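Local coordinates for protein alpha-1,3-glucanase (Streptomyces thermodiastaticus, PDB 7C7D) that hydrolyses alpha-1,3-glucan, probably by cutting alpha-1,3-glucosidic bonds within the chain, as a thermostable glycoside hydrolase of family GH87, at residues V62-S66 with S88-V93; V114-P119 with V186-D191; Q122-L126 with S138-T142; T142-V148 with H159-D163. All blocks are in the same frame, centred on the assembly; numbering follows the deposited sequence. Where two conformers were deposited one is given.

All four contacts lie in the beta-sandwich domain that precedes the beta-helix. Interactions 1 and 2 share the calcium ion and one sheet: strands 59-63 and 92-95 of the first both pair with strand 188-196 of the second. The first is partly buried, oxygen ligands from two bends; the second is buried backbone pairing with aliphatic flanks, and Asp191 carries it to the metal. Interaction 3, at the outer edge of the other sheet, is the most exposed; its hairpin has a hydroxyl-rich face and an inner face of leucine and valine. Interaction 4 shares Thr142 with it and is buried again, a loop of aromatic, histidine and water contacts against the beta-helix. Tyr116 OH of interaction 2 bonds to Thr142 N.

Interaction 1: residues V62-S66 with S88-V93; sequences VEAES and SGRQAV. With CA (calcium ion), chain C.
Glu65 and Gln91 meet beside a calcium ion that draws 62-66 and 88-93 together. From the 3-10 turn at 64-66, Glu65 CB starts 4.1 Å from Gln91 CB, and its CG then runs over that same methylene, the two side chains crossing at about a right angle. A sharp bend at chi2 (-91°) turns the carboxylate inward, so that CD faces the metal and both tip oxygens bind it, OE1 and OE2 each 2.5 Å from the calcium. OE2 also lies 3.2 Å from Ser88 O, two oxygens brought close because the cation holds both. Ser88 O and Gln91 O are backbone ligands, which the turn through Gly89, with its positive phi, points at the ion. Asp191, from strand 188-196, completes a shell of seven oxygens. Calcium sites at the rim of a beta-sandwich occur in many carbohydrate-binding modules of the galactose-binding-like type, to which this domain appears related. Glu63 divides its carboxylate: OE2 binds the calcium at 2.3 Å, while OE1 accepts on its syn lone pair a short bond from Ser88 OG, at 2.6 Å. That bond limits the rotation of the carboxylate. Further along, Ala64 CB touches Val93 CG2 at 4.0 Å. Behind the turn, Arg90 reaches across to the beta-helix and makes a salt bridge with Asp424.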
loop_
_atom_site.group_PDB
_atom_site.type_symbol
_atom_site.label_atom_id
_atom_site.label_comp_id
_atom_site.label_asym_id
_atom_site.label_seq_id
_atom_site.Cartn_x
_atom_site.Cartn_y
_atom_site.Cartn_z
ATOM N N VAL A 62 -16.332 4.745 3.455
ATOM C CA VAL A 62 -17.449 5.226 2.653
ATOM C C VAL A 62 -16.896 6.241 1.663
ATOM O O VAL A 62 -16.306 7.252 2.068
ATOM C CB VAL A 62 -18.548 5.864 3.517
ATOM C CG1 VAL A 62 -19.701 6.335 2.633
ATOM C CG2 VAL A 62 -19.040 4.877 4.574
ATOM N N GLU A 63 -17.066 5.968 0.373
ATOM C CA GLU A 63 -16.595 6.897 -0.642
ATOM C C GLU A 63 -17.400 8.187 -0.565
ATOM O O GLU A 63 -18.625 8.170 -0.420
ATOM C CB GLU A 63 -16.740 6.281 -2.031
ATOM C CG GLU A 63 -15.892 5.038 -2.271
ATOM C CD GLU A 63 -14.407 5.332 -2.403
ATOM O OE1 GLU A 63 -13.638 4.351 -2.453
ATOM O OE2 GLU A 63 -14.011 6.516 -2.467
ATOM N N ALA A 64 -16.709 9.319 -0.676
ATOM C CA ALA A 64 -17.410 10.598 -0.604
ATOM C C ALA A 64 -18.433 10.733 -1.721
ATOM O O ALA A 64 -19.502 11.329 -1.524
ATOM C CB ALA A 64 -16.402 11.744 -0.650
ATOM N N GLU A 65 -18.133 10.176 -2.892
ATOM C CA GLU A 65 -19.032 10.250 -4.030
ATOM C C GLU A 65 -20.302 9.433 -3.826
ATOM O O GLU A 65 -21.243 9.591 -4.606
ATOM C CB GLU A 65 -18.294 9.824 -5.305
ATOM C CG GLU A 65 -17.655 8.425 -5.243
ATOM C CD GLU A 65 -16.208 8.410 -4.737
ATOM O OE1 GLU A 65 -15.825 9.281 -3.931
ATOM O OE2 GLU A 65 -15.453 7.493 -5.130
ATOM N N SER A 66 -20.352 8.581 -2.802
ATOM C CA SER A 66 -21.556 7.837 -2.448
ATOM C C SER A 66 -22.370 8.523 -1.363
ATOM O O SER A 66 -23.425 8.009 -0.975
ATOM C CB SER A 66 -21.199 6.414 -1.995
ATOM O OG SER A 66 -20.767 6.399 -0.643
ATOM N N SER A 88 -9.568 7.217 -4.480
ATOM C CA SER A 88 -10.242 5.932 -4.336
ATOM C C SER A 88 -11.507 5.934 -5.188
ATOM O O SER A 88 -12.302 6.875 -5.134
ATOM C CB SER A 88 -10.596 5.735 -2.862
ATOM O OG SER A 88 -11.074 4.426 -2.611
ATOM N N GLY A 89 -11.687 4.886 -5.995
ATOM C CA GLY A 89 -12.805 4.860 -6.918
ATOM C C GLY A 89 -12.685 5.802 -8.093
ATOM O O GLY A 89 -13.636 5.912 -8.875
ATOM N N ARG A 90 -11.555 6.496 -8.231
ATOM C CA ARG A 90 -11.316 7.475 -9.289
ATOM C C ARG A 90 -12.274 8.653 -9.222
ATOM O O ARG A 90 -12.444 9.366 -10.215
ATOM C CB ARG A 90 -11.308 6.848 -10.689
ATOM C CG ARG A 90 -10.516 5.566 -10.775
ATOM C CD ARG A 90 -9.054 5.734 -10.331
ATOM N NE ARG A 90 -8.400 4.438 -10.467
ATOM C CZ ARG A 90 -7.154 4.231 -10.867
ATOM N NH1 ARG A 90 -6.342 5.252 -11.129
ATOM N NH2 ARG A 90 -6.728 2.981 -11.013
ATOM N N GLN A 91 -12.911 8.854 -8.068
ATOM C CA GLN A 91 -13.899 9.907 -7.893
ATOM C C GLN A 91 -13.745 10.515 -6.509
ATOM O O GLN A 91 -13.307 9.854 -5.567
ATOM C CB GLN A 91 -15.323 9.374 -8.041
ATOM C CG GLN A 91 -15.628 8.827 -9.409
ATOM C CD GLN A 91 -16.860 7.966 -9.383
ATOM O OE1 GLN A 91 -17.972 8.455 -9.546
ATOM N NE2 GLN A 91 -16.672 6.671 -9.149
ATOM N N ALA A 92 -14.126 11.783 -6.394
ATOM C CA ALA A 92 -14.084 12.505 -5.131
ATOM C C ALA A 92 -15.101 13.634 -5.227
ATOM O O ALA A 92 -15.758 13.812 -6.256
ATOM C CB ALA A 92 -12.667 13.027 -4.851
ATOM N N VAL A 93 -15.223 14.409 -4.154
ATOM C CA VAL A 93 -16.189 15.502 -4.097
ATOM C C VAL A 93 -15.450 16.778 -3.723
ATOM O O VAL A 93 -14.859 16.865 -2.639
ATOM C CB VAL A 93 -17.324 15.217 -3.102
ATOM C CG1 VAL A 93 -18.275 16.393 -3.050
ATOM C CG2 VAL A 93 -18.079 13.945 -3.498
HETATM CA CA CA C . -13.542 8.369 -3.737
#

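Interaction 2: residues V114-P119 with V186-D191; sequences VAYSVP and VQVTVD. With CA (calcium ion), chain C.
Tyr116 and Val190 face each other as an antiparallel non-hydrogen-bonded pair, next to the hydrogen-bonded pair Ser117-Thr189. Ser117 N to Thr189 O is 2.9 Å, the return bond is equally short, and Asp191 N continues the ladder to Ala115 O. With chi1 of 72°, Tyr116 CG sits between its own N and carbonyl carbon; CB remains against Val188 CG1 (3.9 Å), while the ring leads away to a hydroxyl bonded to Thr142 N. On the same side, Val114 and Val190 meet through their CG1 methyls, 3.9 Å apart. Val118 and Val188 run side by side, CG1 of the first 4.0 Å from CG2 of the second. Where the ladder ends, Pro119 CD rests on Gln187 O at 3.4 Å. A water donates to Ser117 O and Gln187 O and lies 2.8 Å from Thr189 OG1. Asp191 extends CG anti to its N (chi1 180°), which sends OD1 to the calcium at 2.3 Å while its backbone O binds the same ion. Strand 188-196 pairs with 109-117 and also with 92-95 and 59-63; strand 163-169 continues the sheet beyond 109-117, and strand 133-142 of the second sheet packs on Val114, Tyr116, Val118 and Val186.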
loop_
_atom_site.group_PDB
_atom_site.type_symbol
_atom_site.label_atom_id
_atom_site.label_comp_id
_atom_site.label_asym_id
_atom_site.label_seq_id
_atom_site.Cartn_x
_atom_site.Cartn_y
_atom_site.Cartn_z
ATOM N N VAL A 114 -10.096 10.762 7.128
ATOM C CA VAL A 114 -10.584 11.299 5.863
ATOM C C VAL A 114 -9.417 11.468 4.904
ATOM O O VAL A 114 -8.419 12.114 5.241
ATOM C CB VAL A 114 -11.301 12.643 6.067
ATOM C CG1 VAL A 114 -11.796 13.187 4.735
ATOM C CG2 VAL A 114 -12.455 12.482 7.039
ATOM N N ALA A 115 -9.542 10.895 3.709
ATOM C CA ALA A 115 -8.587 11.130 2.632
ATOM C C ALA A 115 -9.089 12.300 1.795
ATOM O O ALA A 115 -10.251 12.321 1.383
ATOM C CB ALA A 115 -8.437 9.877 1.767
ATOM N N TYR A 116 -8.216 13.272 1.551
ATOM C CA TYR A 116 -8.639 14.539 0.971
ATOM C C TYR A 116 -7.447 15.162 0.258
ATOM O O TYR A 116 -6.298 14.768 0.469
ATOM C CB TYR A 116 -9.117 15.500 2.075
ATOM C CG TYR A 116 -7.922 15.973 2.867
ATOM C CD1 TYR A 116 -7.394 15.196 3.896
ATOM C CD2 TYR A 116 -7.247 17.144 2.517
ATOM C CE1 TYR A 116 -6.245 15.579 4.570
ATOM C CE2 TYR A 116 -6.094 17.520 3.176
ATOM C CZ TYR A 116 -5.605 16.746 4.202
ATOM O OH TYR A 116 -4.469 17.129 4.873
ATOM N N SER A 117 -7.729 16.193 -0.540
ATOM C CA SER A 117 -6.702 17.041 -1.133
ATOM C C SER A 117 -7.120 18.501 -0.986
ATOM O O SER A 117 -8.310 18.821 -1.061
ATOM C CB SER A 117 -6.548 16.711 -2.622
ATOM O OG SER A 117 -5.534 17.480 -3.236
ATOM N N VAL A 118 -6.153 19.384 -0.757
ATOM C CA VAL A 118 -6.372 20.829 -0.874
ATOM C C VAL A 118 -5.347 21.369 -1.842
ATOM O O VAL A 118 -4.313 20.723 -2.106
ATOM C CB VAL A 118 -6.297 21.542 0.502
ATOM C CG1 VAL A 118 -7.378 21.032 1.439
ATOM C CG2 VAL A 118 -4.905 21.431 1.102
ATOM N N PRO A 119 -5.570 22.560 -2.403
ATOM C CA PRO A 119 -4.645 23.081 -3.410
ATOM C C PRO A 119 -3.245 23.284 -2.848
ATOM O O PRO A 119 -3.059 23.635 -1.681
ATOM C CB PRO A 119 -5.283 24.411 -3.827
ATOM C CG PRO A 119 -6.737 24.217 -3.549
ATOM C CD PRO A 119 -6.767 23.414 -2.281
ATOM N N VAL A 186 -11.063 26.716 3.206
ATOM C CA VAL A 186 -10.227 26.251 2.108
ATOM C C VAL A 186 -11.071 25.264 1.321
ATOM O O VAL A 186 -11.931 24.577 1.882
ATOM C CB VAL A 186 -8.906 25.609 2.613
ATOM C CG1 VAL A 186 -9.181 24.386 3.492
ATOM C CG2 VAL A 186 -7.981 25.259 1.449
ATOM N N GLN A 187 -10.842 25.203 0.014
ATOM C CA GLN A 187 -11.567 24.259 -0.827
ATOM C C GLN A 187 -10.971 22.870 -0.626
ATOM O O GLN A 187 -9.762 22.681 -0.791
ATOM C CB GLN A 187 -11.459 24.682 -2.288
ATOM C CG GLN A 187 -12.253 23.838 -3.268
ATOM C CD GLN A 187 -11.903 24.182 -4.697
ATOM O OE1 GLN A 187 -10.804 23.882 -5.162
ATOM N NE2 GLN A 187 -12.827 24.830 -5.398
ATOM N N VAL A 188 -11.805 21.901 -0.264
ATOM C CA VAL A 188 -11.336 20.565 0.084
ATOM C C VAL A 188 -11.972 19.562 -0.864
ATOM O O VAL A 188 -13.197 19.533 -1.013
ATOM C CB VAL A 188 -11.662 20.200 1.544
ATOM C CG1 VAL A 188 -11.047 18.843 1.895
ATOM C CG2 VAL A 188 -11.178 21.287 2.500
ATOM N N THR A 189 -11.147 18.733 -1.491
ATOM C CA THR A 189 -11.636 17.630 -2.305
ATOM C C THR A 189 -11.600 16.382 -1.434
ATOM O O THR A 189 -10.523 15.909 -1.061
ATOM C CB THR A 189 -10.796 17.489 -3.569
ATOM O OG1 THR A 189 -10.945 18.690 -4.342
ATOM C CG2 THR A 189 -11.267 16.301 -4.402
ATOM N N VAL A 190 -12.778 15.880 -1.072
ATOM C CA VAL A 190 -12.904 14.748 -0.160
ATOM C C VAL A 190 -13.043 13.468 -0.971
ATOM O O VAL A 190 -13.925 13.357 -1.829
ATOM C CB VAL A 190 -14.098 14.939 0.790
ATOM C CG1 VAL A 190 -14.191 13.773 1.764
ATOM C CG2 VAL A 190 -13.966 16.263 1.552
ATOM N N ASP A 191 -12.182 12.493 -0.687
ATOM C CA ASP A 191 -12.149 11.251 -1.457
ATOM C C ASP A 191 -12.985 10.146 -0.813
ATOM O O ASP A 191 -13.857 9.549 -1.460
ATOM C CB ASP A 191 -10.689 10.812 -1.589
ATOM C CG ASP A 191 -10.526 9.527 -2.367
ATOM O OD1 ASP A 191 -11.510 9.064 -3.001
ATOM O OD2 ASP A 191 -9.396 8.984 -2.351
HETATM CA CA CA C . -13.542 8.369 -3.737
HETATM O O HOH W 1 -9.387 20.805 -3.389
#

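Interaction 3: residues Q122-L126 with S138-T142; sequences QSGTL and SLTVT
Val141 meets Gly124 because its chi1 of -71° places CG2 between the backbone N and the carbonyl carbon, 3.4 Å from Gly124 O across the hairpin. The same torsion directs CG1 to Leu126, whose CB it meets at 4.2 Å. Leu126 in turn holds CG opposite its N (chi1 -170°), leaving CB beside Leu139 CB at 4.1 Å while the rest of the chain drops toward the domain interior. Strands 123-130 and 133-142 form this antiparallel beta hairpin, with Gly124-Val141 and Leu126-Leu139 as hydrogen-bonded pairs. Gly124 N reaches Val141 O at 2.8 Å. The return bond from Val141 N to Gly124 O is almost straight at the proton, yet its donor stands 41° above the carbonyl plane and not on a lone pair. Leu126 N and Leu139 O are likewise 2.8 Å apart. On the other face, Ser123 CB lies 3.7 Å from Thr142 OG1, and Thr125 sits beside Ser138, while Thr125 OG1 turns elsewhere to Asn185. Leu139 and Val141 carry the inner face onto Val114 and Tyr116 of the opposing sheet and onto Val118 just beyond it. Strand 133-142 is the outermost of its sheet in this chain. The four cross-strand hydrogen bonds all come from the backbone, so the polar part of the pairing does not depend on side chains; these sort the hairpin into an aliphatic inner face and an outer one of serine and threonine.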
loop_
_atom_site.group_PDB
_atom_site.type_symbol
_atom_site.label_atom_id
_atom_site.label_comp_id
_atom_site.label_asym_id
_atom_site.label_seq_id
_atom_site.Cartn_x
_atom_site.Cartn_y
_atom_site.Cartn_z
ATOM N N GLN A 122 -1.760 25.651 0.140
ATOM C CA GLN A 122 -2.836 26.079 1.018
ATOM C C GLN A 122 -3.069 25.068 2.128
ATOM O O GLN A 122 -2.636 23.911 2.063
ATOM C CB GLN A 122 -4.129 26.300 0.232
ATOM C CG GLN A 122 -4.001 27.378 -0.826
ATOM C CD GLN A 122 -5.264 27.530 -1.640
ATOM O OE1 GLN A 122 -6.246 26.840 -1.401
ATOM N NE2 GLN A 122 -5.244 28.439 -2.606
ATOM N N SER A 123 -3.775 25.527 3.152
ATOM C CA SER A 123 -4.131 24.687 4.282
ATOM C C SER A 123 -5.331 25.314 4.969
ATOM O O SER A 123 -5.691 26.465 4.712
ATOM C CB SER A 123 -2.963 24.527 5.256
ATOM O OG SER A 123 -2.604 25.780 5.806
ATOM N N GLY A 124 -5.952 24.534 5.845
ATOM C CA GLY A 124 -7.072 25.035 6.611
ATOM C C GLY A 124 -7.655 23.948 7.478
ATOM O O GLY A 124 -6.933 23.073 7.973
ATOM N N THR A 125 -8.964 23.996 7.681
ATOM C CA THR A 125 -9.633 23.002 8.496
ATOM C C THR A 125 -10.909 22.577 7.797
ATOM O O THR A 125 -11.383 23.228 6.866
ATOM C CB THR A 125 -9.960 23.527 9.897
ATOM O OG1 THR A 125 -10.724 24.731 9.780
ATOM C CG2 THR A 125 -8.687 23.806 10.682
ATOM N N LEU A 126 -11.453 21.461 8.264
ATOM C CA LEU A 126 -12.700 20.910 7.760
ATOM C C LEU A 126 -13.572 20.632 8.973
ATOM O O LEU A 126 -13.176 19.868 9.858
ATOM C CB LEU A 126 -12.405 19.623 6.985
ATOM C CG LEU A 126 -13.508 18.974 6.152
ATOM C CD1 LEU A 126 -14.097 19.917 5.118
ATOM C CD2 LEU A 126 -12.948 17.737 5.472
ATOM N N SER A 138 -12.149 20.272 14.688
ATOM C CA SER A 138 -12.194 20.167 13.243
ATOM C C SER A 138 -11.012 19.336 12.774
ATOM O O SER A 138 -10.064 19.084 13.524
ATOM C CB SER A 138 -12.137 21.552 12.592
ATOM O OG SER A 138 -10.947 22.218 12.967
ATOM N N LEU A 139 -11.082 18.907 11.523
ATOM C CA LEU A 139 -9.980 18.185 10.914
ATOM C C LEU A 139 -9.005 19.194 10.325
ATOM O O LEU A 139 -9.418 20.150 9.664
ATOM C CB LEU A 139 -10.496 17.274 9.803
ATOM C CG LEU A 139 -11.348 16.083 10.233
ATOM C CD1 LEU A 139 -12.261 15.659 9.098
ATOM C CD2 LEU A 139 -10.466 14.935 10.679
ATOM N N THR A 140 -7.719 18.989 10.573
ATOM C CA THR A 140 -6.696 19.796 9.924
ATOM C C THR A 140 -6.458 19.258 8.521
ATOM O O THR A 140 -6.242 18.058 8.339
ATOM C CB THR A 140 -5.402 19.746 10.734
ATOM O OG1 THR A 140 -5.651 20.260 12.049
ATOM C CG2 THR A 140 -4.306 20.570 10.057
ATOM N N VAL A 141 -6.511 20.137 7.527
ATOM C CA VAL A 141 -6.276 19.757 6.141
ATOM C C VAL A 141 -5.147 20.612 5.585
ATOM O O VAL A 141 -5.094 21.825 5.820
ATOM C CB VAL A 141 -7.546 19.865 5.270
ATOM C CG1 VAL A 141 -8.537 18.762 5.629
ATOM C CG2 VAL A 141 -8.200 21.222 5.422
ATOM N N THR A 142 -4.231 19.974 4.862
ATOM C CA THR A 142 -3.070 20.691 4.365
ATOM C C THR A 142 -2.560 20.049 3.086
ATOM O O THR A 142 -2.851 18.889 2.782
ATOM C CB THR A 142 -1.949 20.748 5.410
ATOM O OG1 THR A 142 -0.865 21.532 4.895
ATOM C CG2 THR A 142 -1.453 19.345 5.749
#

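Interaction 4: residues T142-V148 with H159-D163; sequences TSKYSYV and HHFYD
Val148 and His159 form a single antiparallel bridge: Val148 N meets His159 O at 2.9 Å in a nearly straight bond, and His159 N returns to Val148 O. Next to the bridge both chains kink through positive phi, at Tyr147 just before Val148 and at His160 just after His159, and Tyr147 N bonds to His160 O (2.9 Å), 52° out of the carbonyl plane. A type I turn from Ser143 to Ser146, preceded by an ST turn at Thr142, brings the first chain round. Ser146 OG then donates to Tyr162 O at 3.0 Å from well above the carbonyl plane. Val148 O lies over one face of the His159 imidazole. Against Val148 CG2 packs His160 CB, 3.7 Å away; the His160 ring presents its edge to Tyr145 O, with CD2 at 3.1 Å, and a water 3.0 Å from Tyr145 O, to which it probably donates, lies 2.7 Å from His160 NE2. Tyr147 and Phe161 meet obliquely, ring centroids 5.7 Å apart. The contact closes the base of a connection that crosses from strand 133-142 of one sheet of the sandwich to 163-169 of the other and lies against the beta-helix: Tyr145 reaches Glu296, His160 Asn402 and Asp163 His326, a polar interface between the two domains.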
loop_
_atom_site.group_PDB
_atom_site.type_symbol
_atom_site.label_atom_id
_atom_site.label_comp_id
_atom_site.label_asym_id
_atom_site.label_seq_id
_atom_site.Cartn_x
_atom_site.Cartn_y
_atom_site.Cartn_z
ATOM N N THR A 142 -4.231 19.974 4.862
ATOM C CA THR A 142 -3.070 20.691 4.365
ATOM C C THR A 142 -2.560 20.049 3.086
ATOM O O THR A 142 -2.851 18.889 2.782
ATOM C CB THR A 142 -1.949 20.748 5.410
ATOM O OG1 THR A 142 -0.865 21.532 4.895
ATOM C CG2 THR A 142 -1.453 19.345 5.749
ATOM N N SER A 143 -1.788 20.842 2.341
ATOM C CA SER A 143 -1.046 20.391 1.174
ATOM C C SER A 143 0.417 20.120 1.491
ATOM O O SER A 143 1.163 19.704 0.597
ATOM C CB SER A 143 -1.142 21.423 0.047
ATOM O OG SER A 143 -0.654 22.686 0.486
ATOM N N LYS A 144 0.824 20.305 2.751
ATOM C CA LYS A 144 2.233 20.226 3.123
ATOM C C LYS A 144 2.853 18.887 2.743
ATOM O O LYS A 144 4.001 18.839 2.290
ATOM C CB LYS A 144 2.379 20.480 4.626
ATOM C CG LYS A 144 3.781 20.209 5.151
ATOM C CD LYS A 144 3.892 20.466 6.639
ATOM C CE LYS A 144 5.325 20.246 7.101
ATOM N NZ LYS A 144 5.491 20.472 8.556
ATOM N N TYR A 145 2.116 17.793 2.919
ATOM C CA TYR A 145 2.644 16.453 2.699
ATOM C C TYR A 145 2.347 15.928 1.306
ATOM O O TYR A 145 2.636 14.758 1.021
ATOM C CB TYR A 145 2.109 15.490 3.763
ATOM C CG TYR A 145 2.260 16.047 5.149
ATOM C CD1 TYR A 145 3.494 16.050 5.781
ATOM C CD2 TYR A 145 1.177 16.593 5.822
ATOM C CE1 TYR A 145 3.644 16.575 7.049
ATOM C CE2 TYR A 145 1.312 17.120 7.090
ATOM C CZ TYR A 145 2.548 17.112 7.698
ATOM O OH TYR A 145 2.677 17.635 8.963
ATOM N N SER A 146 1.782 16.763 0.441
ATOM C CA SER A 146 1.280 16.374 -0.865
ATOM C C SER A 146 2.050 17.101 -1.961
ATOM O O SER A 146 2.846 18.006 -1.697
ATOM C CB SER A 146 -0.217 16.695 -0.969
ATOM O OG SER A 146 -0.963 15.977 0.006
ATOM N N TYR A 147 1.796 16.692 -3.210
ATOM C CA TYR A 147 2.388 17.298 -4.404
ATOM C C TYR A 147 3.885 17.025 -4.471
ATOM O O TYR A 147 4.719 17.905 -4.207
ATOM C CB TYR A 147 2.056 18.793 -4.517
ATOM C CG TYR A 147 0.568 19.051 -4.505
ATOM C CD1 TYR A 147 -0.178 18.988 -5.674
ATOM C CD2 TYR A 147 -0.095 19.333 -3.321
ATOM C CE1 TYR A 147 -1.551 19.209 -5.664
ATOM C CE2 TYR A 147 -1.461 19.550 -3.299
ATOM C CZ TYR A 147 -2.180 19.498 -4.472
ATOM O OH TYR A 147 -3.535 19.708 -4.460
ATOM N N VAL A 148 4.215 15.790 -4.824
ATOM C CA VAL A 148 5.569 15.260 -4.789
ATOM C C VAL A 148 6.036 15.050 -6.219
ATOM O O VAL A 148 5.336 14.421 -7.024
ATOM C CB VAL A 148 5.605 13.937 -4.003
ATOM C CG1 VAL A 148 6.972 13.285 -4.096
ATOM C CG2 VAL A 148 5.200 14.167 -2.554
ATOM N N HIS A 159 2.689 13.906 -8.277
ATOM C CA HIS A 159 1.768 12.916 -7.740
ATOM C C HIS A 159 1.574 13.179 -6.251
ATOM O O HIS A 159 2.030 14.191 -5.714
ATOM C CB HIS A 159 2.246 11.489 -8.059
ATOM C CG HIS A 159 3.643 11.195 -7.603
ATOM N ND1 HIS A 159 4.755 11.518 -8.351
ATOM C CD2 HIS A 159 4.106 10.597 -6.478
ATOM C CE1 HIS A 159 5.843 11.130 -7.707
ATOM N NE2 HIS A 159 5.478 10.565 -6.570
ATOM N N HIS A 160 0.873 12.261 -5.585
ATOM C CA HIS A 160 0.688 12.333 -4.135
ATOM C C HIS A 160 -0.169 13.545 -3.752
ATOM O O HIS A 160 0.198 14.337 -2.883
ATOM C CB HIS A 160 2.049 12.351 -3.425
ATOM C CG HIS A 160 2.060 11.719 -2.072
ATOM N ND1 HIS A 160 1.976 10.355 -1.876
ATOM C CD2 HIS A 160 2.203 12.268 -0.843
ATOM C CE1 HIS A 160 2.044 10.097 -0.582
ATOM N NE2 HIS A 160 2.187 11.240 0.067
ATOM N N PHE A 161 -1.316 13.694 -4.423
ATOM C CA PHE A 161 -2.158 14.871 -4.228
ATOM C C PHE A 161 -2.956 14.818 -2.936
ATOM O O PHE A 161 -3.360 15.870 -2.421
ATOM C CB PHE A 161 -3.152 15.004 -5.380
ATOM C CG PHE A 161 -2.516 14.946 -6.735
ATOM C CD1 PHE A 161 -1.423 15.743 -7.039
ATOM C CD2 PHE A 161 -3.011 14.094 -7.708
ATOM C CE1 PHE A 161 -0.842 15.687 -8.292
ATOM C CE2 PHE A 161 -2.428 14.028 -8.951
ATOM C CZ PHE A 161 -1.343 14.829 -9.247
ATOM N N TYR A 162 -3.233 13.624 -2.429
ATOM C CA TYR A 162 -4.106 13.446 -1.282
ATOM C C TYR A 162 -3.285 13.269 -0.014
ATOM O O TYR A 162 -2.055 13.188 -0.036
ATOM C CB TYR A 162 -5.062 12.253 -1.506
ATOM C CG TYR A 162 -6.058 12.496 -2.627
ATOM C CD1 TYR A 162 -5.707 12.274 -3.951
ATOM C CD2 TYR A 162 -7.342 12.978 -2.355
ATOM C CE1 TYR A 162 -6.600 12.519 -4.981
ATOM C CE2 TYR A 162 -8.241 13.242 -3.374
ATOM C CZ TYR A 162 -7.862 13.006 -4.686
ATOM O OH TYR A 162 -8.751 13.267 -5.700
ATOM N N ASP A 163 -3.999 13.204 1.103
ATOM C CA ASP A 163 -3.441 13.098 2.438
ATOM C C ASP A 163 -4.569 12.565 3.307
ATOM O O ASP A 163 -5.736 12.608 2.915
ATOM C CB ASP A 163 -3.005 14.489 2.916
ATOM C CG ASP A 163 -2.274 14.457 4.222
ATOM O OD1 ASP A 163 -1.372 13.612 4.358
ATOM O OD2 ASP A 163 -2.597 15.298 5.099
HETATM O O HOH W 2 -3.511 17.982 -0.164
HETATM O O HOH W 3 2.811 12.146 2.524
#